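Local coordinates for protein glutathione S-transferase (Rhodospirillum rubrum F11, PDB 4O7H) that probably conjugates glutathione to electrophilic substrates, acting as a dimeric transferase with a thioredoxin-like N-terminal domain and an all-helical C-terminal domain, at residues R2-H7 and R14-A19; L59-T62 and A66-E69; V179-E182 and A187-W190. All blocks are in the same frame, centred on the assembly; numbering follows the deposited sequence.

The three interactions illustrate how a glutathione S-transferase builds two domains from contacts made close along the chain. They come in series: each closes before the next opens. Interactions 1 and 2 both pack a helix on the mixed sheet of the thioredoxin-like domain, on its strands 3-6 and 60-62, with centres about 11 Å apart. They touch directly, Val16 CG1 of helix 11-22 lying 3.7 Å from Ile67 CG2 of helix 64-74, so the two packings adjoin. Interaction 3 lies across the centre of the chain, its centre about 25 Å from that of interaction 1 and 31 Å from that of interaction 2; the first two thus shape the thioredoxin-like domain together, while the third belongs to the helical C-terminal domain.

Interaction 1: residues R2-H7 and R14-A19; sequences RRLYHH and RKVRVA
Leu4 and His6, two residues apart on strand 3-6, meet Val16 and Arg17 of helix 11-22. The leucine divides its branches: CD1 sits 3.7 Å from Val16 CG1, while CD2 presses on the aliphatic stem of Arg17, 3.5 Å from its CG. Leu4 carries CG opposite the backbone N (chi1 -176°), which extends the isobutyl group to the helix. At His6 the imidazole receives Arg17 from above one face, with CD about 4.0 Å over the plane and displaced toward the rim. The guanidinium carries on across the imidazole, NH1 3.5 Å from His6 CE1, and His6 NE2 in turn lies over one guanidinium face near its rim; the planes are inclined by 44° and do not stack flat. A bend at chi3 turns the arginine tip in this way.

Partners further out fix that tip. Arg17 NH1 forms a salt bridge with Glu206 and NE a hydrogen bond with the hydroxyl of Tyr27, while Pro202 packs against the side chain; His6 itself rests on Ala29 and Ile31 of the neighbouring strand 28-31. The backbones run nearly antiparallel, their axes 9.4 Å apart at closest approach and 155° between directions, as expected for the first strand and helix of the thioredoxin-like beta-alpha-beta unit.

No hydrogen bond joins the two segments. The contact therefore rests mainly on van der Waals packing, with the methylenes of Arg17 serving as apolar surface while its buried polar end draws its bonds, and probably most of its charge compensation, from other parts of the chain.

Interaction 2: residues L59-T62 and A66-E69; sequences LTIT and AICE
Ile61 and Ile67 bring strand 60-62 and helix 64-74 together where the chain turns directly from one into the other, their CA atoms only 5.8 Å apart. The CG2 branch of Ile61 is the probe: opposite its own backbone N, it lies 3.6 Å from Ile67 CG1 and 3.7 Å from Ile67 CA, with the methyl of Ala66 a little farther off. The other branch leads away from the helix segment, and the side chain also packs on Tyr70 and on Ala89 of the second subunit. Ile67 answers by laying CG1 and CD1 alongside the strand backbone, each 3.5 Å from Ile61 O. Ala66 CB comes to 3.2 Å from Thr62 O, a close methyl-to-carbonyl approach.

Asp63, in the connecting turn, accepts a hydrogen bond from Ala66 N at the start of the helix. In relatives this strand-to-helix turn helps to bind glutathione, and it probably does so here. Because no hydrogen bond crosses between the segments, their direct meeting is one of apolar fit, which extends through Ile61 toward the subunit interface, with the polar bond supplied by Asp63 in the turn between them.

Interaction 3: residues V179-E182 and A187-W190; sequences VPWE and AKEW
The indole of Trp181 is met by the backbone of helix 185-195: Lys188 CA stands 3.7 Å from its CE3, and Ala187 O also approaches the ring, both obliquely. Val179 CG1, from the same loop, lies 3.3 Å above the ring centre, over one face. Tyr191 stacks with the indole and Phe222 meets it edge-to-face, while NE1 donates to Asp174. The ring of Trp190 has Ala187 O at its edge, in plane.

Lys188 runs its extended chain past the base of the tryptophan, CD 3.9 Å from Trp181 CB, and ends at Glu182. There NZ donates to OE2 at 2.8 Å in a salt bridge, approaching from well above the carboxylate plane, 59° out of it. The glutamate folds back to meet it through a bend at chi2 (-74°). NZ also bonds to the O atom of the C-terminal residue Phe222, whose ring it faces in a cation-pi contact, so one ammonium ties loop, helix and C-terminus together. Cutting the side chain back to an alanine is likely to leave Glu182 without its cationic mate, Phe222 without its cation-pi partner, and a gap beside Trp181 CB.

Pro180 centres an inverse gamma turn just before Trp181. The whole is a short interhelical connection in which Trp181, through Asp174 and Tyr191, packs between helices 161-175 and 185-195 of the helical C-terminal domain of a glutathione S-transferase.

Interaction 1: residues R2-H7 and R14-A19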
loop_
_atom_site.group_PDB
_atom_site.type_symbol
_atom_site.label_atom_id
_atom_site.label_comp_id
_atom_site.label_asym_id
_atom_site.label_seq_id
_atom_site.Cartn_x
_atom_site.Cartn_y
_atom_site.Cartn_z
ATOM N N ARG A 2 17.192 -13.884 14.121
ATOM C CA ARG A 2 16.209 -13.122 13.308
ATOM C C ARG A 2 14.816 -13.352 13.820
ATOM O O ARG A 2 14.439 -14.477 14.101
ATOM C CB ARG A 2 16.330 -13.611 11.867
ATOM C CG ARG A 2 15.387 -13.001 10.875
ATOM C CD ARG A 2 15.517 -13.561 9.479
ATOM N NE ARG A 2 16.813 -13.406 8.861
ATOM C CZ ARG A 2 17.662 -14.393 8.549
ATOM N NH1 ARG A 2 17.345 -15.643 8.796
ATOM N NH2 ARG A 2 18.790 -14.112 7.948
ATOM N N ARG A 3 13.998 -12.297 13.908
ATOM C CA ARG A 3 12.675 -12.391 14.537
ATOM C C ARG A 3 11.645 -11.623 13.736
ATOM O O ARG A 3 11.964 -10.576 13.120
ATOM C CB ARG A 3 12.745 -11.814 15.930
ATOM C CG ARG A 3 11.482 -11.506 16.643
ATOM C CD ARG A 3 11.984 -10.666 17.847
ATOM N NE ARG A 3 12.654 -11.600 18.758
ATOM C CZ ARG A 3 12.624 -11.492 20.063
ATOM N NH1 ARG A 3 12.062 -10.431 20.599
ATOM N NH2 ARG A 3 13.133 -12.449 20.816
ATOM N N LEU A 4 10.442 -12.159 13.728
ATOM C CA LEU A 4 9.306 -11.480 13.101
ATOM C C LEU A 4 8.197 -11.265 14.127
ATOM O O LEU A 4 7.638 -12.223 14.716
ATOM C CB LEU A 4 8.775 -12.319 11.916
ATOM C CG LEU A 4 7.656 -11.611 11.176
ATOM C CD1 LEU A 4 8.241 -10.481 10.356
ATOM C CD2 LEU A 4 6.824 -12.572 10.357
ATOM N N TYR A 5 7.874 -10.010 14.367
ATOM C CA TYR A 5 6.699 -9.647 15.118
ATOM C C TYR A 5 5.489 -9.770 14.222
ATOM O O TYR A 5 5.424 -9.145 13.118
ATOM C CB TYR A 5 6.816 -8.230 15.715
ATOM C CG TYR A 5 7.854 -8.103 16.810
ATOM C CD1 TYR A 5 9.186 -7.845 16.507
ATOM C CD2 TYR A 5 7.507 -8.306 18.131
ATOM C CE1 TYR A 5 10.147 -7.758 17.487
ATOM C CE2 TYR A 5 8.455 -8.236 19.120
ATOM C CZ TYR A 5 9.763 -7.981 18.800
ATOM O OH TYR A 5 10.744 -7.884 19.806
ATOM N N HIS A 6 4.504 -10.540 14.667
ATOM C CA HIS A 6 3.366 -10.843 13.812
ATOM C C HIS A 6 2.092 -11.046 14.648
ATOM O O HIS A 6 2.138 -11.125 15.890
ATOM C CB HIS A 6 3.644 -12.108 12.980
ATOM C CG HIS A 6 3.376 -13.385 13.712
ATOM N ND1 HIS A 6 2.257 -14.148 13.466
ATOM C CD2 HIS A 6 4.082 -14.034 14.663
ATOM C CE1 HIS A 6 2.258 -15.193 14.273
ATOM N NE2 HIS A 6 3.362 -15.158 15.003
ATOM N N HIS A 7 0.982 -11.199 13.971
ATOM C CA HIS A 7 -0.181 -11.825 14.556
ATOM C C HIS A 7 -0.965 -12.498 13.479
ATOM O O HIS A 7 -0.871 -12.139 12.301
ATOM C CB HIS A 7 -1.011 -10.909 15.445
ATOM C CG HIS A 7 -1.659 -9.767 14.777
ATOM N ND1 HIS A 7 -2.743 -9.901 13.939
ATOM C CD2 HIS A 7 -1.460 -8.431 14.913
ATOM C CE1 HIS A 7 -3.157 -8.707 13.544
ATOM N NE2 HIS A 7 -2.401 -7.794 14.130
ATOM N N ARG A 14 1.177 -12.493 7.632
ATOM C CA ARG A 14 1.132 -13.816 7.021
ATOM C C ARG A 14 2.020 -13.859 5.810
ATOM O O ARG A 14 2.793 -14.816 5.615
ATOM C CB ARG A 14 -0.296 -14.223 6.684
ATOM C CG ARG A 14 -1.191 -14.556 7.883
ATOM C CD ARG A 14 -2.564 -15.129 7.459
ATOM N NE ARG A 14 -3.241 -15.581 8.673
ATOM C CZ ARG A 14 -3.939 -16.702 8.801
ATOM N NH1 ARG A 14 -4.208 -17.467 7.767
ATOM N NH2 ARG A 14 -4.372 -17.045 10.011
ATOM N N LYS A 15 1.900 -12.855 4.955
ATOM C CA LYS A 15 2.727 -12.798 3.754
ATOM C C LYS A 15 4.213 -12.862 4.040
ATOM O O LYS A 15 4.963 -13.581 3.387
ATOM C CB LYS A 15 2.396 -11.580 2.882
ATOM C CG LYS A 15 3.542 -11.269 1.917
ATOM C CD LYS A 15 3.130 -10.409 0.799
ATOM C CE LYS A 15 2.716 -9.070 1.247
ATOM N NZ LYS A 15 2.407 -8.309 0.012
ATOM N N VAL A 16 4.685 -12.103 5.028
ATOM C CA VAL A 16 6.091 -12.123 5.360
ATOM C C VAL A 16 6.536 -13.500 5.896
ATOM O O VAL A 16 7.590 -14.001 5.528
ATOM C CB VAL A 16 6.444 -10.968 6.312
ATOM C CG1 VAL A 16 7.899 -11.054 6.750
ATOM C CG2 VAL A 16 6.267 -9.595 5.629
ATOM N N ARG A 17 5.701 -14.145 6.698
ATOM C CA ARG A 17 6.006 -15.450 7.175
ATOM C C ARG A 17 6.188 -16.433 5.998
ATOM O O ARG A 17 7.124 -17.233 5.985
ATOM C CB ARG A 17 4.919 -16.025 8.097
ATOM C CG ARG A 17 4.768 -15.287 9.407
ATOM C CD ARG A 17 3.812 -16.034 10.298
ATOM N NE ARG A 17 4.486 -17.198 10.896
ATOM C CZ ARG A 17 3.867 -18.022 11.749
ATOM N NH1 ARG A 17 2.590 -17.837 12.041
ATOM N NH2 ARG A 17 4.548 -18.998 12.349
ATOM N N VAL A 18 5.259 -16.410 5.061
ATOM C CA VAL A 18 5.368 -17.260 3.862
ATOM C C VAL A 18 6.626 -16.928 3.074
ATOM O O VAL A 18 7.374 -17.849 2.631
ATOM C CB VAL A 18 4.093 -17.211 3.017
ATOM C CG1 VAL A 18 4.292 -18.001 1.702
ATOM C CG2 VAL A 18 2.875 -17.684 3.812
ATOM N N ALA A 19 6.916 -15.639 2.906
ATOM C CA ALA A 19 8.112 -15.203 2.162
ATOM C C ALA A 19 9.417 -15.684 2.821
ATOM O O ALA A 19 10.320 -16.170 2.159
ATOM C CB ALA A 19 8.104 -13.686 2.024
#

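Interaction 2: residues L59-T62 and A66-E69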
loop_
_atom_site.group_PDB
_atom_site.type_symbol
_atom_site.label_atom_id
_atom_site.label_comp_id
_atom_site.label_asym_id
_atom_site.label_seq_id
_atom_site.Cartn_x
_atom_site.Cartn_y
_atom_site.Cartn_z
ATOM N N LEU A 59 18.962 -4.761 13.049
ATOM C CA LEU A 59 18.374 -3.966 11.961
ATOM C C LEU A 59 16.886 -4.285 11.943
ATOM O O LEU A 59 16.520 -5.432 11.865
ATOM C CB LEU A 59 19.027 -4.269 10.612
ATOM C CG LEU A 59 18.421 -3.492 9.454
ATOM C CD1 LEU A 59 18.704 -1.987 9.537
ATOM C CD2 LEU A 59 18.896 -4.070 8.131
ATOM N N THR A 60 16.063 -3.251 11.995
ATOM C CA THR A 60 14.619 -3.352 12.145
ATOM C C THR A 60 13.928 -2.806 10.901
ATOM O O THR A 60 14.123 -1.625 10.543
ATOM C CB THR A 60 14.182 -2.532 13.345
ATOM O OG1 THR A 60 14.806 -3.063 14.514
ATOM C CG2 THR A 60 12.704 -2.604 13.546
ATOM N N ILE A 61 13.178 -3.677 10.213
ATOM C CA ILE A 61 12.485 -3.334 8.984
ATOM C C ILE A 61 10.989 -3.417 9.248
ATOM O O ILE A 61 10.468 -4.438 9.730
ATOM C CB ILE A 61 12.871 -4.293 7.830
ATOM C CG1 ILE A 61 14.409 -4.534 7.776
ATOM C CG2 ILE A 61 12.282 -3.821 6.516
ATOM C CD1 ILE A 61 15.243 -3.326 7.480
ATOM N N THR A 62 10.304 -2.312 8.954
ATOM C CA THR A 62 8.888 -2.143 9.284
ATOM C C THR A 62 8.104 -1.952 7.970
ATOM O O THR A 62 8.619 -1.320 7.038
ATOM C CB THR A 62 8.788 -0.883 10.158
ATOM O OG1 THR A 62 9.496 -1.087 11.402
ATOM C CG2 THR A 62 7.434 -0.507 10.383
ATOM N N ALA A 66 7.940 -2.886 2.593
ATOM C CA ALA A 66 9.337 -2.618 2.856
ATOM C C ALA A 66 10.112 -3.882 3.202
ATOM O O ALA A 66 11.231 -4.099 2.735
ATOM C CB ALA A 66 9.486 -1.642 4.002
ATOM N N ILE A 67 9.511 -4.745 4.025
ATOM C CA ILE A 67 10.155 -6.026 4.374
ATOM C C ILE A 67 10.333 -6.908 3.141
ATOM O O ILE A 67 11.406 -7.451 2.920
ATOM C CB ILE A 67 9.389 -6.790 5.482
ATOM C CG1 ILE A 67 9.461 -6.010 6.808
ATOM C CG2 ILE A 67 9.945 -8.182 5.620
ATOM C CD1 ILE A 67 8.432 -6.493 7.818
ATOM N N CYS A 68 9.300 -7.034 2.321
ATOM C CA CYS A 68 9.387 -7.854 1.107
ATOM C C CYS A 68 10.439 -7.363 0.140
ATOM O O CYS A 68 11.237 -8.168 -0.401
ATOM C CB CYS A 68 8.024 -7.973 0.463
ATOM S SG CYS A 68 6.884 -9.034 1.410
ATOM N N GLU A 69 10.535 -6.053 -0.037
ATOM C CA GLU A 69 11.539 -5.524 -0.958
ATOM C C GLU A 69 12.932 -5.694 -0.350
ATOM O O GLU A 69 13.875 -6.046 -1.064
ATOM C CB GLU A 69 11.273 -4.068 -1.259
ATOM C CG GLU A 69 9.971 -3.810 -1.986
ATOM C CD GLU A 69 9.998 -4.292 -3.421
ATOM O OE1 GLU A 69 11.081 -4.408 -4.019
ATOM O OE2 GLU A 69 8.898 -4.553 -3.914
#

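Interaction 3: residues V179-E182 and A187-W190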
loop_
_atom_site.group_PDB
_atom_site.type_symbol
_atom_site.label_atom_id
_atom_site.label_comp_id
_atom_site.label_asym_id
_atom_site.label_seq_id
_atom_site.Cartn_x
_atom_site.Cartn_y
_atom_site.Cartn_z
ATOM N N VAL A 179 -15.157 -18.057 1.938
ATOM C CA VAL A 179 -14.764 -18.177 0.542
ATOM C C VAL A 179 -15.676 -19.147 -0.208
ATOM O O VAL A 179 -15.742 -20.318 0.161
ATOM C CB VAL A 179 -13.318 -18.628 0.362
ATOM C CG1 VAL A 179 -12.937 -18.486 -1.062
ATOM C CG2 VAL A 179 -12.367 -17.807 1.225
ATOM N N PRO A 180 -16.320 -18.681 -1.297
ATOM C CA PRO A 180 -17.191 -19.545 -2.126
ATOM C C PRO A 180 -16.389 -20.331 -3.145
ATOM O O PRO A 180 -16.469 -20.124 -4.378
ATOM C CB PRO A 180 -18.134 -18.516 -2.769
ATOM C CG PRO A 180 -17.266 -17.322 -2.963
ATOM C CD PRO A 180 -16.371 -17.275 -1.756
ATOM N N TRP A 181 -15.554 -21.224 -2.638
ATOM C CA TRP A 181 -14.583 -21.921 -3.449
ATOM C C TRP A 181 -15.216 -22.648 -4.643
ATOM O O TRP A 181 -14.673 -22.639 -5.748
ATOM C CB TRP A 181 -13.797 -22.944 -2.639
ATOM C CG TRP A 181 -12.862 -22.388 -1.612
ATOM C CD1 TRP A 181 -12.936 -22.559 -0.287
ATOM C CD2 TRP A 181 -11.696 -21.574 -1.853
ATOM N NE1 TRP A 181 -11.892 -21.907 0.340
ATOM C CE2 TRP A 181 -11.105 -21.317 -0.599
ATOM C CE3 TRP A 181 -11.098 -21.075 -2.995
ATOM C CZ2 TRP A 181 -9.961 -20.529 -0.458
ATOM C CZ3 TRP A 181 -9.931 -20.308 -2.862
ATOM C CH2 TRP A 181 -9.385 -20.060 -1.594
ATOM N N GLU A 182 -16.341 -23.304 -4.417
ATOM C CA GLU A 182 -16.844 -24.156 -5.491
ATOM C C GLU A 182 -17.498 -23.347 -6.610
ATOM O O GLU A 182 -17.765 -23.866 -7.698
ATOM C CB GLU A 182 -17.785 -25.207 -4.924
ATOM C CG GLU A 182 -17.059 -26.186 -3.991
ATOM C CD GLU A 182 -16.170 -27.202 -4.690
ATOM O OE1 GLU A 182 -15.896 -27.111 -5.918
ATOM O OE2 GLU A 182 -15.738 -28.153 -4.017
ATOM N N ALA A 187 -9.654 -20.909 -9.437
ATOM C CA ALA A 187 -9.052 -20.236 -8.236
ATOM C C ALA A 187 -8.867 -21.204 -7.087
ATOM O O ALA A 187 -7.821 -21.197 -6.419
ATOM C CB ALA A 187 -9.896 -19.059 -7.739
ATOM N N LYS A 188 -9.860 -22.071 -6.871
ATOM C CA LYS A 188 -9.725 -23.083 -5.841
ATOM C C LYS A 188 -8.509 -23.988 -6.043
ATOM O O LYS A 188 -7.729 -24.281 -5.094
ATOM C CB LYS A 188 -11.002 -23.935 -5.813
ATOM C CG LYS A 188 -11.003 -24.907 -4.644
ATOM C CD LYS A 188 -12.173 -25.876 -4.687
ATOM C CE LYS A 188 -11.874 -27.008 -3.717
ATOM N NZ LYS A 188 -12.928 -28.065 -3.720
ATOM N N GLU A 189 -8.312 -24.431 -7.275
ATOM C CA GLU A 189 -7.167 -25.277 -7.579
ATOM C C GLU A 189 -5.843 -24.577 -7.350
ATOM O O GLU A 189 -4.919 -25.178 -6.877
ATOM C CB GLU A 189 -7.251 -25.852 -8.999
ATOM C CG GLU A 189 -8.257 -27.010 -9.057
ATOM C CD GLU A 189 -8.212 -27.923 -7.803
ATOM O OE1 GLU A 189 -7.161 -28.611 -7.550
ATOM O OE2 GLU A 189 -9.228 -27.940 -7.018
ATOM N N TRP A 190 -5.768 -23.302 -7.726
ATOM C CA TRP A 190 -4.573 -22.509 -7.506
ATOM C C TRP A 190 -4.294 -22.363 -6.019
ATOM O O TRP A 190 -3.157 -22.532 -5.559
ATOM C CB TRP A 190 -4.702 -21.143 -8.210
ATOM C CG TRP A 190 -3.762 -20.080 -7.580
ATOM C CD1 TRP A 190 -2.492 -19.854 -7.880
ATOM C CD2 TRP A 190 -4.105 -19.148 -6.556
ATOM N NE1 TRP A 190 -1.979 -18.825 -7.131
ATOM C CE2 TRP A 190 -2.961 -18.390 -6.279
ATOM C CE3 TRP A 190 -5.263 -18.910 -5.832
ATOM C CZ2 TRP A 190 -2.944 -17.423 -5.284
ATOM C CZ3 TRP A 190 -5.253 -17.979 -4.833
ATOM C CH2 TRP A 190 -4.103 -17.221 -4.575
#